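Local atomic coordinates of uncharacterized protein MG027 (Mycoplasma genitalium, PDB entry 1Q8C), a protein that is of unknown function but has the all-helical fold of the NusB family, whose best-known members act in transcription antitermination. Residues R18-E23 with E55-I60; E37-D42 with L59-F64. All coordinates share one frame; numbering follows the deposited sequence.

Contact 1. Residues R18-E23 with E55-I60. With NA (sodium ion), chain K.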
loop_
_atom_site.group_PDB
_atom_site.type_symbol
_atom_site.label_atom_id
_atom_site.label_comp_id
_atom_site.label_asym_id
_atom_site.label_seq_id
_atom_site.Cartn_x
_atom_site.Cartn_y
_atom_site.Cartn_z
ATOM N N ARG A 18 5.588 1.873 7.870
ATOM C CA ARG A 18 5.039 1.551 6.572
ATOM C C ARG A 18 5.212 0.061 6.255
ATOM O O ARG A 18 4.276 -0.581 5.801
ATOM C CB ARG A 18 5.708 2.430 5.512
ATOM C CG ARG A 18 5.212 3.865 5.484
ATOM C CD ARG A 18 5.815 4.690 4.356
ATOM N NE ARG A 18 5.409 6.090 4.453
ATOM C CZ ARG A 18 6.129 7.077 4.995
ATOM N NH1 ARG A 18 7.355 6.866 5.461
ATOM N NH2 ARG A 18 5.600 8.299 5.066
ATOM N N ILE A 19 6.387 -0.503 6.508
ATOM C CA ILE A 19 6.630 -1.940 6.266
ATOM C C ILE A 19 5.629 -2.803 7.048
ATOM O O ILE A 19 5.076 -3.763 6.517
ATOM C CB ILE A 19 8.115 -2.315 6.568
ATOM C CG1 ILE A 19 9.044 -1.711 5.495
ATOM C CG2 ILE A 19 8.300 -3.810 6.611
ATOM C CD1 ILE A 19 10.559 -1.762 5.809
ATOM N N ALA A 20 5.352 -2.422 8.297
ATOM C CA ALA A 20 4.371 -3.130 9.116
ATOM C C ALA A 20 2.959 -3.145 8.502
ATOM O O ALA A 20 2.252 -4.138 8.599
ATOM C CB ALA A 20 4.339 -2.547 10.547
ATOM N N VAL A 21 2.549 -2.062 7.858
ATOM C CA VAL A 21 1.245 -2.012 7.210
ATOM C C VAL A 21 1.259 -2.894 5.956
ATOM O O VAL A 21 0.352 -3.703 5.720
ATOM C CB VAL A 21 0.886 -0.565 6.898
ATOM C CG1 VAL A 21 -0.468 -0.477 6.248
ATOM C CG2 VAL A 21 0.889 0.256 8.211
ATOM N N VAL A 22 2.317 -2.767 5.165
ATOM C CA VAL A 22 2.471 -3.568 3.956
ATOM C C VAL A 22 2.377 -5.073 4.247
ATOM O O VAL A 22 1.664 -5.822 3.566
ATOM C CB VAL A 22 3.815 -3.262 3.284
ATOM C CG1 VAL A 22 4.141 -4.314 2.215
ATOM C CG2 VAL A 22 3.790 -1.867 2.652
ATOM N N GLU A 23 3.105 -5.525 5.253
ATOM C CA GLU A 23 3.116 -6.943 5.595
ATOM C C GLU A 23 1.719 -7.378 6.026
ATOM O O GLU A 23 1.265 -8.454 5.666
ATOM C CB GLU A 23 4.143 -7.254 6.691
ATOM C CG GLU A 23 5.202 -8.282 6.315
ATOM C CD GLU A 23 4.745 -9.341 5.312
ATOM O OE1 GLU A 23 4.450 -10.485 5.751
ATOM O OE2 GLU A 23 4.704 -9.044 4.076
ATOM N N GLU A 55 -1.302 5.228 16.250
ATOM C CA GLU A 55 -2.490 5.755 15.587
ATOM C C GLU A 55 -2.199 6.147 14.122
ATOM O O GLU A 55 -3.065 6.000 13.285
ATOM C CB GLU A 55 -3.096 6.909 16.391
ATOM C CG GLU A 55 -3.724 6.493 17.747
ATOM C CD GLU A 55 -4.871 5.492 17.606
ATOM O OE1 GLU A 55 -5.192 4.801 18.596
ATOM O OE2 GLU A 55 -5.455 5.383 16.499
ATOM N N TRP A 56 -0.987 6.592 13.808
ATOM C CA TRP A 56 -0.634 6.939 12.424
ATOM C C TRP A 56 -0.867 5.723 11.480
ATOM O O TRP A 56 -1.494 5.843 10.450
ATOM C CB TRP A 56 0.822 7.449 12.351
ATOM C CG TRP A 56 1.224 8.003 11.007
ATOM C CD1 TRP A 56 0.935 9.241 10.516
ATOM C CD2 TRP A 56 1.974 7.330 9.970
ATOM N NE1 TRP A 56 1.452 9.378 9.249
ATOM C CE2 TRP A 56 2.093 8.226 8.890
ATOM C CE3 TRP A 56 2.555 6.057 9.846
ATOM C CZ2 TRP A 56 2.761 7.900 7.715
ATOM C CZ3 TRP A 56 3.223 5.740 8.670
ATOM C CH2 TRP A 56 3.319 6.657 7.632
ATOM N N GLN A 57 -0.381 4.553 11.871
ATOM C CA GLN A 57 -0.515 3.312 11.104
ATOM C C GLN A 57 -1.985 2.812 11.041
ATOM O O GLN A 57 -2.438 2.303 10.024
ATOM C CB GLN A 57 0.347 2.221 11.754
ATOM C CG GLN A 57 1.846 2.391 11.599
ATOM C CD GLN A 57 2.625 1.402 12.423
ATOM O OE1 GLN A 57 3.331 0.568 11.886
ATOM N NE2 GLN A 57 2.495 1.488 13.723
ATOM N N LYS A 58 -2.688 2.938 12.160
ATOM C CA LYS A 58 -4.090 2.547 12.285
ATOM C C LYS A 58 -4.987 3.385 11.391
ATOM O O LYS A 58 -6.048 2.917 10.959
ATOM C CB LYS A 58 -4.553 2.703 13.755
ATOM C CG LYS A 58 -4.069 1.565 14.688
ATOM C CD LYS A 58 -4.161 1.956 16.189
ATOM C CE LYS A 58 -3.510 0.906 17.086
ATOM N NZ LYS A 58 -3.716 1.128 18.572
ATOM N N LEU A 59 -4.573 4.615 11.107
ATOM C CA LEU A 59 -5.378 5.469 10.221
ATOM C C LEU A 59 -5.187 5.024 8.763
ATOM O O LEU A 59 -6.122 5.098 7.979
ATOM C CB LEU A 59 -5.019 6.944 10.383
ATOM C CG LEU A 59 -6.006 8.093 10.693
ATOM C CD1 LEU A 59 -5.888 9.189 9.618
ATOM C CD2 LEU A 59 -7.488 7.679 10.939
ATOM N N ILE A 60 -3.993 4.555 8.414
ATOM C CA ILE A 60 -3.727 4.008 7.069
ATOM C C ILE A 60 -4.575 2.747 6.846
ATOM O O ILE A 60 -5.189 2.577 5.801
ATOM C CB ILE A 60 -2.196 3.681 6.878
ATOM C CG1 ILE A 60 -1.377 4.969 6.904
ATOM C CG2 ILE A 60 -1.927 2.924 5.539
ATOM C CD1 ILE A 60 0.150 4.785 6.982
HETATM NA NA NA K . -7.425 0.764 12.000
HETATM O O HOH W 1 -6.760 -0.734 13.858
#

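Contact 2. Residues E37-D42 with L59-F64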
loop_
_atom_site.group_PDB
_atom_site.type_symbol
_atom_site.label_atom_id
_atom_site.label_comp_id
_atom_site.label_asym_id
_atom_site.label_seq_id
_atom_site.Cartn_x
_atom_site.Cartn_y
_atom_site.Cartn_z
ATOM N N GLU A 37 -14.511 -3.096 9.586
ATOM C CA GLU A 37 -14.208 -3.063 11.013
ATOM C C GLU A 37 -13.469 -4.328 11.454
ATOM O O GLU A 37 -12.640 -4.281 12.341
ATOM C CB GLU A 37 -15.467 -2.816 11.840
ATOM C CG GLU A 37 -15.927 -1.362 11.703
ATOM C CD GLU A 37 -16.961 -0.968 12.751
ATOM O OE1 GLU A 37 -18.159 -1.307 12.566
ATOM O OE2 GLU A 37 -16.562 -0.326 13.759
ATOM N N VAL A 38 -13.730 -5.438 10.778
ATOM C CA VAL A 38 -13.005 -6.673 11.024
ATOM C C VAL A 38 -11.499 -6.512 10.735
ATOM O O VAL A 38 -10.693 -6.934 11.544
ATOM C CB VAL A 38 -13.642 -7.849 10.242
ATOM C CG1 VAL A 38 -12.749 -9.085 10.251
ATOM C CG2 VAL A 38 -15.025 -8.167 10.846
ATOM N N ILE A 39 -11.130 -5.877 9.621
ATOM C CA ILE A 39 -9.727 -5.670 9.274
ATOM C C ILE A 39 -9.048 -4.761 10.301
ATOM O O ILE A 39 -7.921 -5.032 10.745
ATOM C CB ILE A 39 -9.589 -5.031 7.890
ATOM C CG1 ILE A 39 -10.057 -5.979 6.778
ATOM C CG2 ILE A 39 -8.127 -4.709 7.632
ATOM C CD1 ILE A 39 -10.464 -5.236 5.474
ATOM N N GLN A 40 -9.739 -3.669 10.640
ATOM C CA GLN A 40 -9.316 -2.749 11.691
ATOM C C GLN A 40 -9.101 -3.495 13.020
ATOM O O GLN A 40 -8.099 -3.265 13.659
ATOM C CB GLN A 40 -10.318 -1.592 11.848
ATOM C CG GLN A 40 -10.468 -0.703 10.578
ATOM C CD GLN A 40 -11.615 0.307 10.657
ATOM O OE1 GLN A 40 -11.823 0.927 11.698
ATOM N NE2 GLN A 40 -12.353 0.473 9.556
ATOM N N ALA A 41 -10.014 -4.382 13.441
ATOM C CA ALA A 41 -9.800 -5.195 14.660
ATOM C C ALA A 41 -8.700 -6.266 14.507
ATOM O O ALA A 41 -7.997 -6.560 15.483
ATOM C CB ALA A 41 -11.079 -5.832 15.132
ATOM N N ASP A 42 -8.539 -6.834 13.302
ATOM C CA ASP A 42 -7.449 -7.787 13.000
ATOM C C ASP A 42 -6.079 -7.084 13.167
ATOM O O ASP A 42 -5.121 -7.685 13.640
ATOM C CB ASP A 42 -7.533 -8.307 11.540
ATOM C CG ASP A 42 -8.664 -9.331 11.307
ATOM O OD1 ASP A 42 -9.500 -9.571 12.198
ATOM O OD2 ASP A 42 -8.763 -9.947 10.231
ATOM N N LEU A 59 -4.573 4.615 11.107
ATOM C CA LEU A 59 -5.378 5.469 10.221
ATOM C C LEU A 59 -5.187 5.024 8.763
ATOM O O LEU A 59 -6.122 5.098 7.979
ATOM C CB LEU A 59 -5.019 6.944 10.383
ATOM C CG LEU A 59 -6.006 8.093 10.693
ATOM C CD1 LEU A 59 -5.888 9.189 9.618
ATOM C CD2 LEU A 59 -7.488 7.679 10.939
ATOM N N ILE A 60 -3.993 4.555 8.414
ATOM C CA ILE A 60 -3.727 4.008 7.069
ATOM C C ILE A 60 -4.575 2.747 6.846
ATOM O O ILE A 60 -5.189 2.577 5.801
ATOM C CB ILE A 60 -2.196 3.681 6.878
ATOM C CG1 ILE A 60 -1.377 4.969 6.904
ATOM C CG2 ILE A 60 -1.927 2.924 5.539
ATOM C CD1 ILE A 60 0.150 4.785 6.982
ATOM N N VAL A 61 -4.588 1.864 7.836
ATOM C CA VAL A 61 -5.307 0.599 7.747
ATOM C C VAL A 61 -6.820 0.813 7.702
ATOM O O VAL A 61 -7.560 0.031 7.117
ATOM C CB VAL A 61 -4.925 -0.301 8.927
ATOM C CG1 VAL A 61 -5.912 -1.492 9.084
ATOM C CG2 VAL A 61 -3.481 -0.762 8.742
ATOM N N LYS A 62 -7.264 1.887 8.320
ATOM C CA LYS A 62 -8.652 2.269 8.316
ATOM C C LYS A 62 -9.058 2.738 6.901
ATOM O O LYS A 62 -10.105 2.343 6.399
ATOM C CB LYS A 62 -8.910 3.344 9.396
ATOM C CG LYS A 62 -10.287 4.048 9.334
ATOM C CD LYS A 62 -10.729 4.637 10.694
ATOM C CE LYS A 62 -12.263 4.765 10.812
ATOM N NZ LYS A 62 -12.846 5.994 10.193
ATOM N N ALA A 63 -8.239 3.572 6.274
ATOM C CA ALA A 63 -8.489 4.031 4.913
ATOM C C ALA A 63 -8.480 2.838 3.945
ATOM O O ALA A 63 -9.339 2.741 3.059
ATOM C CB ALA A 63 -7.454 5.059 4.523
ATOM N N PHE A 64 -7.516 1.934 4.133
ATOM C CA PHE A 64 -7.401 0.685 3.359
ATOM C C PHE A 64 -8.674 -0.181 3.477
ATOM O O PHE A 64 -9.191 -0.685 2.481
ATOM C CB PHE A 64 -6.199 -0.131 3.869
ATOM C CG PHE A 64 -6.220 -1.562 3.454
ATOM C CD1 PHE A 64 -5.831 -1.938 2.182
ATOM C CD2 PHE A 64 -6.647 -2.533 4.322
ATOM C CE1 PHE A 64 -5.877 -3.258 1.808
ATOM C CE2 PHE A 64 -6.697 -3.856 3.950
ATOM C CZ PHE A 64 -6.311 -4.220 2.706
#

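Contact 1. Residues R18-E23 with E55-I60
V21 and Q57 bring the backbones closest, their CA atoms 6.8 Å apart, where helix segments 18-23 and 55-60 run roughly the same way, 10.1 Å between axes and crossing at -36°, a roughly parallel helix pair within the all-helical NusB-like fold. The apolar middle of the interface is V21. Its CG1 branch, anti to the backbone N, meets I60 CG2 at 3.8 Å, while its CG2 branch lies against the CB and CG of Q57. Q57 then stretches on past V21 until the end of its side chain rests on the methyl of A20. At the other side, W56 comes up to R18. The indole leaves the helix with CG anti to the backbone N (chi1 -172°), and its six-membered ring presents the CH2 corner to the guanidinium. That corner sits 3.5 Å above the plane of the R18 guanidinium, offset toward its rim, and the two planes are nearly perpendicular (87° apart). Further back along the arginine, R18 CG lies in the plane of the indole at its edge, 4.0 Å from W56 CH2, which R18 NE touches too. One turn further along the tryptophan's own helix, I60 CD1 covers part of one indole face, 3.6 Å above the plane. R18 NE forms a salt bridge with E112 of helix 100-116. The CB of K58 points away from segment 18-23, and the residue's carbonyl O binds a sodium ion at 2.8 Å. No hydrogen bond joins the two segments; they meet by side-chain packing. Around them, helix 100-116 brings H116 to stack on W56 and touch I60, I130 of helix 120-133 touches R18 and I19, and helix 36-45 sets F43 against Q57.

Contact 2. Residues E37-D42 with L59-F64
F64 receives I39 at the edge of its ring: I39 CG2 lies near the ring plane, 4.0 Å from F64 CE2, and the two side chains cross at about a right angle. The backbone O of V61 also sits at that ring's edge, in its plane. I39 CG2, anti to its own backbone N, with CG1 beside that N (chi1 -67°), reaches V61 CG1 at 4.2 Å as well, so one methyl touches both V61 and F64. This is an antiparallel helix pair, with the N-to-C directions 154° apart and the axes 9.1 Å from each other, within an all-helical fold resembling NusB. Q40 and K62 make the backbones' nearest approach, 6.1 Å between CA atoms, and form the more polar side of the interface. Here the methylenes of the lysine come up to the glutamine amide: K62 CD and CE each lie 4.0 Å from Q40 OE1, and K62 CG is close to NE2. A hydrogen bond from Q40 NE2 to S65 OG fixes the amide, while K62 NZ turns off toward E66 in a long, weak ion pair. On the apolar side, L28 of helix 14-28 touches both I39 and F64.

Both contacts are built on helix 55-81, and their centres are 9 Å apart. Contact 1 uses its first turns against helix 14-28; contact 2 follows directly, sharing L59 and I60, against helix 36-45. Helices 14-28 and 36-45 are consecutive in the chain, so helix 55-81 packs back on both predecessors. The contacts touch where V21 CG1 meets V61 CG2 at 3.9 Å, joining their apolar interiors into one core. The sodium ion held by the K58 carbonyl also lies beside Q40, about 4 Å from its side chain. Helix 100-116 adds to this packing by touching I60 and F64, in an all-helical fold like that of NusB.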